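Crh-like protein 5 (Neosartorya fumigata, PDB 6IBU) cuts chitin chains and transfers them to beta-1,6-glucan or to other chitin, cross-linking polysaccharides at the septa and in the fungal cell wall. Local coordinates at residues 34-39 with 61-66; 110-115 with 127-132. All coordinates share one frame; numbering follows the deposited sequence.

Contact 1 (34-39 with 61-66)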
ATOM      1  N   GLN A  34       9.689  13.355  -2.941  1.00 31.57           N
ATOM      2  CA  GLN A  34       8.348  13.612  -2.351  1.00 29.16           C
ATOM      3  C   GLN A  34       7.958  12.430  -1.463  1.00 27.17           C
ATOM      4  O   GLN A  34       6.759  12.187  -1.311  1.00 25.17           O
ATOM      5  CB  GLN A  34       7.381  13.941  -3.484  1.00 29.80           C
ATOM      6  CG  GLN A  34       7.836  15.176  -4.249  1.00 31.71           C
ATOM      7  CD  GLN A  34       6.875  15.649  -5.313  1.00 36.65           C
ATOM      8  OE1 GLN A  34       7.216  15.706  -6.501  1.00 42.74           O
ATOM      9  NE2 GLN A  34       5.665  16.010  -4.896  1.00 35.75           N
ATOM     10  N   TRP A  35       8.957  11.712  -0.934  1.00 25.43           N
ATOM     11  CA  TRP A  35       8.777  10.526  -0.057  1.00 26.32           C
ATOM     12  C   TRP A  35       9.494  10.740   1.278  1.00 28.33           C
ATOM     13  O   TRP A  35      10.495  11.475   1.309  1.00 30.33           O
ATOM     14  CB  TRP A  35       9.309   9.266  -0.739  1.00 24.37           C
ATOM     15  CG  TRP A  35       8.610   8.867  -1.999  1.00 22.89           C
ATOM     16  CD1 TRP A  35       8.780   9.396  -3.241  1.00 22.53           C
ATOM     17  CD2 TRP A  35       7.668   7.790  -2.151  1.00 21.82           C
ATOM     18  NE1 TRP A  35       7.999   8.737  -4.149  1.00 22.43           N
ATOM     19  CE2 TRP A  35       7.300   7.753  -3.509  1.00 21.90           C
ATOM     20  CE3 TRP A  35       7.083   6.874  -1.275  1.00 21.53           C
ATOM     21  CZ2 TRP A  35       6.371   6.848  -4.007  1.00 21.75           C
ATOM     22  CZ3 TRP A  35       6.179   5.963  -1.765  1.00 21.26           C
ATOM     23  CH2 TRP A  35       5.826   5.958  -3.114  1.00 22.05           C
ATOM     24  N   GLU A  36       8.989  10.115   2.332  1.00 31.26           N
ATOM     25  CA  GLU A  36       9.597  10.094   3.687  1.00 35.78           C
ATOM     26  C   GLU A  36      10.047   8.648   3.915  1.00 32.94           C
ATOM     27  O   GLU A  36       9.214   7.758   3.644  1.00 33.09           O
ATOM     28  CB  GLU A  36       8.564  10.662   4.673  1.00 41.40           C
ATOM     29  CG  GLU A  36       8.668  10.182   6.120  1.00 47.83           C
ATOM     30  CD  GLU A  36       7.425  10.443   6.987  1.00 54.88           C
ATOM     31  OE1 GLU A  36       6.324  10.683   6.409  1.00 56.27           O
ATOM     32  OE2 GLU A  36       7.537  10.418   8.255  1.00 56.02           O
ATOM     33  N   VAL A  37      11.325   8.438   4.247  1.00 31.46           N
ATOM     34  CA  VAL A  37      11.832   7.110   4.650  1.00 31.34           C
ATOM     35  C   VAL A  37      11.490   7.005   6.098  1.00 34.70           C
ATOM     36  O   VAL A  37      12.066   7.550   7.033  1.00 37.17           O
ATOM     37  CB  VAL A  37      13.311   6.827   4.472  1.00 29.99           C
ATOM     38  CG1 VAL A  37      13.631   5.418   4.978  1.00 28.55           C
ATOM     39  CG2 VAL A  37      13.740   7.015   3.030  1.00 28.97           C
ATOM     40  N   THR A  38      10.456   6.312   6.222  1.00 35.58           N
ATOM     41  CA  THR A  38       9.749   6.501   7.456  1.00 36.73           C
ATOM     42  C   THR A  38      10.130   5.387   8.429  1.00 34.57           C
ATOM     43  O   THR A  38       9.788   5.502   9.562  1.00 32.75           O
ATOM     44  CB  THR A  38       8.319   6.612   7.021  1.00 41.11           C
ATOM     45  OG1 THR A  38       7.521   6.786   8.183  1.00 44.22           O
ATOM     46  CG2 THR A  38       7.910   5.376   6.261  1.00 46.49           C
ATOM     47  N   ALA A  39      10.806   4.341   7.997  1.00 33.19           N
ATOM     48  CA  ALA A  39      11.481   3.388   8.911  1.00 33.14           C
ATOM     49  C   ALA A  39      12.563   2.698   8.110  1.00 34.27           C
ATOM     50  O   ALA A  39      12.371   2.547   6.887  1.00 35.77           O
ATOM     51  CB  ALA A  39      10.511   2.400   9.484  1.00 34.75           C
ATOM     52  N   THR A  61      10.489   1.173   4.953  1.00 22.92           N
ATOM     53  CA  THR A  61       9.225   1.736   4.428  1.00 24.05           C
ATOM     54  C   THR A  61       9.471   3.109   3.816  1.00 23.78           C
ATOM     55  O   THR A  61      10.294   3.844   4.351  1.00 22.62           O
ATOM     56  CB  THR A  61       8.181   1.878   5.539  1.00 25.13           C
ATOM     57  OG1 THR A  61       8.188   0.698   6.332  1.00 26.67           O
ATOM     58  CG2 THR A  61       6.791   2.072   4.991  1.00 27.00           C
ATOM     59  N   ILE A  62       8.745   3.439   2.753  1.00 23.50           N
ATOM     60  CA  ILE A  62       8.648   4.828   2.243  1.00 22.66           C
ATOM     61  C   ILE A  62       7.168   5.177   2.125  1.00 24.33           C
ATOM     62  O   ILE A  62       6.379   4.300   1.752  1.00 23.66           O
ATOM     63  CB  ILE A  62       9.414   5.006   0.918  1.00 23.98           C
ATOM     64  CG1 ILE A  62       8.874   4.128  -0.209  1.00 22.55           C
ATOM     65  CG2 ILE A  62      10.906   4.780   1.126  1.00 24.96           C
ATOM     66  CD1 ILE A  62       9.445   4.508  -1.563  1.00 23.05           C
ATOM     67  N   ASP A  63       6.811   6.398   2.525  1.00 24.60           N
ATOM     68  CA  ASP A  63       5.468   7.004   2.366  1.00 24.43           C
ATOM     69  C   ASP A  63       5.590   8.217   1.445  1.00 23.22           C
ATOM     70  O   ASP A  63       6.584   8.958   1.575  1.00 21.76           O
ATOM     71  CB  ASP A  63       4.940   7.542   3.689  1.00 29.00           C
ATOM     72  CG  ASP A  63       4.524   6.491   4.684  1.00 35.07           C
ATOM     73  OD1 ASP A  63       4.329   5.344   4.258  1.00 41.68           O
ATOM     74  OD2 ASP A  63       4.375   6.848   5.872  1.00 40.73           O
ATOM     75  N   THR A  64       4.604   8.449   0.584  1.00 20.70           N
ATOM     76  CA  THR A  64       4.470   9.722  -0.158  1.00 19.14           C
ATOM     77  C   THR A  64       4.214  10.828   0.867  1.00 18.46           C
ATOM     78  O   THR A  64       3.496  10.595   1.839  1.00 16.89           O
ATOM     79  CB  THR A  64       3.384   9.657  -1.238  1.00 18.53           C
ATOM     80  OG1 THR A  64       2.136   9.254  -0.676  1.00 16.67           O
ATOM     81  CG2 THR A  64       3.752   8.726  -2.367  1.00 18.86           C
ATOM     82  N   ASP A  65       4.835  11.978   0.670  1.00 20.91           N
ATOM     83  CA  ASP A  65       4.581  13.201   1.476  1.00 23.89           C
ATOM     84  C   ASP A  65       3.125  13.624   1.266  1.00 23.34           C
ATOM     85  O   ASP A  65       2.498  14.052   2.229  1.00 25.77           O
ATOM     86  CB  ASP A  65       5.503  14.351   1.068  1.00 26.45           C
ATOM     87  CG  ASP A  65       6.946  14.200   1.496  1.00 29.58           C
ATOM     88  OD1 ASP A  65       7.238  13.346   2.377  1.00 32.91           O
ATOM     89  OD2 ASP A  65       7.776  14.930   0.926  1.00 33.33           O
ATOM     90  N   PHE A  66       2.603  13.423   0.062  1.00 21.94           N
ATOM     91  CA  PHE A  66       1.267  13.874  -0.383  1.00 21.78           C
ATOM     92  C   PHE A  66       0.245  12.747  -0.254  1.00 21.11           C
ATOM     93  O   PHE A  66       0.614  11.559  -0.166  1.00 19.76           O
ATOM     94  CB  PHE A  66       1.323  14.324  -1.843  1.00 22.11           C
ATOM     95  CG  PHE A  66       1.959  13.300  -2.748  1.00 22.78           C
ATOM     96  CD1 PHE A  66       1.212  12.270  -3.294  1.00 23.30           C
ATOM     97  CD2 PHE A  66       3.315  13.350  -3.033  1.00 24.08           C
ATOM     98  CE1 PHE A  66       1.790  11.344  -4.144  1.00 24.43           C
ATOM     99  CE2 PHE A  66       3.900  12.409  -3.871  1.00 24.88           C
ATOM    100  CZ  PHE A  66       3.135  11.415  -4.435  1.00 25.27           C
TER
HETATM  101  O   HOH W   1       4.443   9.551   7.893  1.00 32.41           O

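Contact 2 (110-115 with 127-132)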
ATOM      1  N   GLN A 110       1.023 -16.482  -5.811  1.00 14.51           N
ATOM      2  CA  GLN A 110      -0.102 -15.570  -5.516  1.00 15.34           C
ATOM      3  C   GLN A 110       0.404 -14.234  -4.957  1.00 16.43           C
ATOM      4  O   GLN A 110       1.583 -14.120  -4.524  1.00 16.00           O
ATOM      5  CB  GLN A 110      -1.075 -16.176  -4.518  1.00 15.27           C
ATOM      6  CG  GLN A 110      -1.347 -17.664  -4.686  1.00 15.67           C
ATOM      7  CD  GLN A 110      -2.195 -18.159  -3.529  1.00 15.49           C
ATOM      8  OE1 GLN A 110      -3.367 -18.477  -3.682  1.00 14.99           O
ATOM      9  NE2 GLN A 110      -1.629 -18.157  -2.337  1.00 14.53           N
ATOM     10  N   VAL A 111      -0.486 -13.250  -5.007  1.00 17.14           N
ATOM     11  CA  VAL A 111      -0.427 -11.999  -4.205  1.00 17.90           C
ATOM     12  C   VAL A 111      -1.777 -11.884  -3.508  1.00 17.17           C
ATOM     13  O   VAL A 111      -2.780 -12.339  -4.058  1.00 15.56           O
ATOM     14  CB  VAL A 111      -0.121 -10.761  -5.066  1.00 18.35           C
ATOM     15  CG1 VAL A 111       1.270 -10.834  -5.657  1.00 20.87           C
ATOM     16  CG2 VAL A 111      -1.148 -10.572  -6.171  1.00 19.02           C
ATOM     17  N   GLN A 112      -1.797 -11.304  -2.323  1.00 18.49           N
ATOM     18  CA  GLN A 112      -3.079 -11.086  -1.618  1.00 19.63           C
ATOM     19  C   GLN A 112      -3.555  -9.665  -1.919  1.00 17.87           C
ATOM     20  O   GLN A 112      -2.737  -8.761  -1.977  1.00 16.84           O
ATOM     21  CB  GLN A 112      -2.952 -11.369  -0.126  1.00 21.34           C
ATOM     22  CG  GLN A 112      -4.325 -11.524   0.502  1.00 24.93           C
ATOM     23  CD  GLN A 112      -4.306 -11.551   2.004  1.00 28.93           C
ATOM     24  OE1 GLN A 112      -5.033 -12.326   2.615  1.00 40.53           O
ATOM     25  NE2 GLN A 112      -3.481 -10.714   2.605  1.00 28.47           N
ATOM     26  N   THR A 113      -4.843  -9.507  -2.162  1.00 18.19           N
ATOM     27  CA  THR A 113      -5.480  -8.176  -2.271  1.00 17.42           C
ATOM     28  C   THR A 113      -6.244  -7.932  -0.986  1.00 16.57           C
ATOM     29  O   THR A 113      -6.714  -8.867  -0.373  1.00 17.73           O
ATOM     30  CB  THR A 113      -6.377  -8.031  -3.503  1.00 17.49           C
ATOM     31  OG1 THR A 113      -7.420  -9.005  -3.466  1.00 16.43           O
ATOM     32  CG2 THR A 113      -5.613  -8.101  -4.812  1.00 17.77           C
ATOM     33  N   ASN A 114      -6.359  -6.696  -0.584  1.00 17.48           N
ATOM     34  CA  ASN A 114      -7.051  -6.401   0.682  1.00 18.28           C
ATOM     35  C   ASN A 114      -7.560  -4.971   0.724  1.00 17.08           C
ATOM     36  O   ASN A 114      -7.038  -4.112   0.013  1.00 15.32           O
ATOM     37  CB  ASN A 114      -6.110  -6.601   1.850  1.00 21.41           C
ATOM     38  CG  ASN A 114      -6.727  -7.524   2.861  1.00 25.35           C
ATOM     39  OD1 ASN A 114      -7.751  -7.212   3.460  1.00 29.61           O
ATOM     40  ND2 ASN A 114      -6.125  -8.691   2.997  1.00 29.88           N
ATOM     41  N   TYR A 115      -8.534  -4.732   1.576  1.00 16.72           N
ATOM     42  CA  TYR A 115      -9.006  -3.364   1.857  1.00 17.65           C
ATOM     43  C   TYR A 115      -9.594  -3.363   3.260  1.00 19.11           C
ATOM     44  O   TYR A 115      -9.983  -4.432   3.752  1.00 18.08           O
ATOM     45  CB  TYR A 115      -9.993  -2.909   0.786  1.00 17.49           C
ATOM     46  CG  TYR A 115     -11.402  -3.379   1.021  1.00 17.09           C
ATOM     47  CD1 TYR A 115     -11.817  -4.635   0.617  1.00 16.81           C
ATOM     48  CD2 TYR A 115     -12.297  -2.572   1.693  1.00 17.13           C
ATOM     49  CE1 TYR A 115     -13.107  -5.065   0.855  1.00 18.05           C
ATOM     50  CE2 TYR A 115     -13.598  -2.977   1.928  1.00 17.55           C
ATOM     51  CZ  TYR A 115     -14.000  -4.224   1.499  1.00 18.37           C
ATOM     52  OH  TYR A 115     -15.264  -4.633   1.743  1.00 19.61           O
ATOM     53  N   GLY A 127     -10.031  -9.722   2.161  1.00 40.35           N
ATOM     54  CA  GLY A 127      -8.844 -10.383   1.581  1.00 36.44           C
ATOM     55  C   GLY A 127      -9.205 -11.396   0.503  1.00 34.00           C
ATOM     56  O   GLY A 127     -10.105 -12.221   0.720  1.00 37.89           O
ATOM     57  N   THR A 128      -8.504 -11.342  -0.623  1.00 28.33           N
ATOM     58  CA  THR A 128      -8.625 -12.256  -1.779  1.00 26.98           C
ATOM     59  C   THR A 128      -7.215 -12.554  -2.291  1.00 23.92           C
ATOM     60  O   THR A 128      -6.473 -11.610  -2.545  1.00 21.11           O
ATOM     61  CB  THR A 128      -9.452 -11.595  -2.886  1.00 29.99           C
ATOM     62  OG1 THR A 128     -10.806 -11.508  -2.444  1.00 32.22           O
ATOM     63  CG2 THR A 128      -9.386 -12.337  -4.204  1.00 30.78           C
ATOM     64  N   TYR A 129      -6.871 -13.819  -2.489  1.00 22.86           N
ATOM     65  CA  TYR A 129      -5.608 -14.203  -3.164  1.00 22.78           C
ATOM     66  C   TYR A 129      -5.852 -14.256  -4.668  1.00 20.46           C
ATOM     67  O   TYR A 129      -6.906 -14.730  -5.077  1.00 19.47           O
ATOM     68  CB  TYR A 129      -5.086 -15.533  -2.632  1.00 21.97           C
ATOM     69  CG  TYR A 129      -4.612 -15.438  -1.211  1.00 24.48           C
ATOM     70  CD1 TYR A 129      -5.507 -15.590  -0.167  1.00 26.41           C
ATOM     71  CD2 TYR A 129      -3.290 -15.150  -0.907  1.00 24.71           C
ATOM     72  CE1 TYR A 129      -5.097 -15.518   1.150  1.00 26.53           C
ATOM     73  CE2 TYR A 129      -2.861 -15.072   0.404  1.00 25.63           C
ATOM     74  CZ  TYR A 129      -3.768 -15.262   1.431  1.00 28.76           C
ATOM     75  OH  TYR A 129      -3.369 -15.186   2.732  1.00 32.80           O
ATOM     76  N   VAL A 130      -4.886 -13.803  -5.461  1.00 20.43           N
ATOM     77  CA  VAL A 130      -4.976 -13.885  -6.946  1.00 19.99           C
ATOM     78  C   VAL A 130      -3.696 -14.530  -7.443  1.00 19.70           C
ATOM     79  O   VAL A 130      -2.635 -14.238  -6.926  1.00 18.00           O
ATOM     80  CB  VAL A 130      -5.228 -12.497  -7.567  1.00 19.83           C
ATOM     81  CG1 VAL A 130      -6.401 -11.821  -6.899  1.00 18.88           C
ATOM     82  CG2 VAL A 130      -4.023 -11.570  -7.501  1.00 21.59           C
ATOM     83  N   PRO A 131      -3.747 -15.390  -8.472  1.00 22.30           N
ATOM     84  CA  PRO A 131      -2.547 -16.030  -9.003  1.00 21.83           C
ATOM     85  C   PRO A 131      -1.644 -14.998  -9.687  1.00 20.86           C
ATOM     86  O   PRO A 131      -2.133 -14.173 -10.365  1.00 19.62           O
ATOM     87  CB  PRO A 131      -3.068 -17.054 -10.036  1.00 23.62           C
ATOM     88  CG  PRO A 131      -4.588 -17.099  -9.833  1.00 23.76           C
ATOM     89  CD  PRO A 131      -4.946 -15.748  -9.245  1.00 23.64           C
ATOM     90  N   VAL A 132      -0.342 -15.083  -9.454  1.00 21.21           N
ATOM     91  CA  VAL A 132       0.707 -14.237 -10.093  1.00 22.23           C
ATOM     92  C   VAL A 132       1.953 -15.107 -10.292  1.00 21.86           C
ATOM     93  O   VAL A 132       2.289 -15.913  -9.410  1.00 22.14           O
ATOM     94  CB  VAL A 132       1.021 -13.003  -9.228  1.00 23.69           C
ATOM     95  CG1 VAL A 132       1.917 -12.011  -9.957  1.00 24.78           C
ATOM     96  CG2 VAL A 132      -0.235 -12.312  -8.767  1.00 25.74           C
TER
HETATM   97  O   HOH W   2      -5.348 -17.419  -6.272  1.00 24.54           O

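Contact 1 (34-39 with 61-66)
Trp35 to Ala39 and Thr61 to Thr64 meet as antiparallel strands, with 35-39 the outermost strand of a seven-stranded antiparallel sheet of the GH16 domain. The two strand axes run at 150° to each other. Glu36 and Asp63 form a hydrogen-bonded pair, Glu36 N reaching Asp63 O at 2.8 Å and Asp63 N reaching Glu36 O at 3.0 Å. Beyond Val37 and Ile62 the register slips by one residue, a beta bulge. Past the bulge, Thr38 N bonds to Thr61 O, coming from above the carbonyl plane, and Thr61 N pairs with Ala39 O. At the other end, Asp65 N gives Gln34 O an almost linear bond (177° at the hydrogen).

The indole of Trp35 is clasped from both faces by methyl groups. Thr64 CG2 stands 3.5 Å from the centroid of the Trp35 six-membered ring, and Ile62 CD1 lies 3.8 Å from the same centroid on the opposite face. With chi1 near 62°, Ile62 CG1 sits between its backbone N and carbonyl carbon, against Trp35 CE3. A bond from NE1 to Tyr22 OH helps fix the indole, which also touches Val219 of strand 212-223.

Glu36 and Asp63 carry the other face of the pair. Glu36 OE1 and Asp63 OD2 are 4.3 Å apart, close enough that like charges would probably repel; one water may ease this, donating to Glu36 OE1 at 2.6 Å and only weakly to Asp63 OD2. Asp63 OD1 makes a salt bridge with Arg182, a chitin-binding residue, which Asp63 probably helps to position from a second shell. Here the edge pair of a GH16 beta sandwich presses Trp35 and Ile62 toward the interior, while Asp63 on the other side reaches the sugar site.

Contact 2 (110-115 with 127-132)
Thr128 O is gripped twice by Thr113: the backbone N comes to 2.7 Å from Thr128 O, and Thr113 OG1 donates to that same Thr128 O at 2.9 Å. The hydroxyl can do this because chi1 of 60° sets OG1 between its own backbone N and carbonyl carbon. Arg161 also bonds OG1, and its charge would probably strengthen the hydroxyl as a donor. Thr128 N returns a bond to Thr113 O, completing a hydrogen-bonded antiparallel pair; Val111 and Val130 form the next one, with Val130 N at 2.9 Å from Val111 O. The strands make a beta hairpin, 128-131 outermost in the sheet.

On the side of Val111 and Val130, Val111 CG2 lies only 3.3 Å from Val130 CG2 and equally near Val132 CG2, and Ile155 touches all three valines.

On the side of Gln112 and Tyr129, Gln112 CG rests over the centre of the Tyr129 ring, 3.8 Å from its centroid, in a CH-pi contact. The Gln110 amide lies nearly parallel to that ring, 11° between the planes, with OE1 at 3.6 Å from Tyr129 CB; its NE2 is taken by Asp107.

Valines and the hydroxyl-carbonyl bond thus share the side facing the other sheet. With the ring packing, the doubly held carbonyl probably steadies strand 110-116 beside the strand bearing Glu102, whose backbone is bonded to that of Gln112.

How the contacts relate
Contacts 1 and 2 are the two outermost strand pairs of one seven-stranded sheet, at its two borders and on opposite sides of the chain's centre. Their centres are 24 Å apart and their nearest atoms about 15 Å, so they do not touch; strands 179-187, 85-93 and 98-105 lie between them. Strands 179-187 and 98-105 bear most of the site residues. From contact 1, the Thr61 side chain lies about 7 Å from that of chitin-binding Trp186. From contact 2, the Gln112 side chain is about 4 Å from that of chitin-binding Glu102, the probable proton donor, and the Asn114 side chain about 5 Å from that of Glu98, the probable nucleophile.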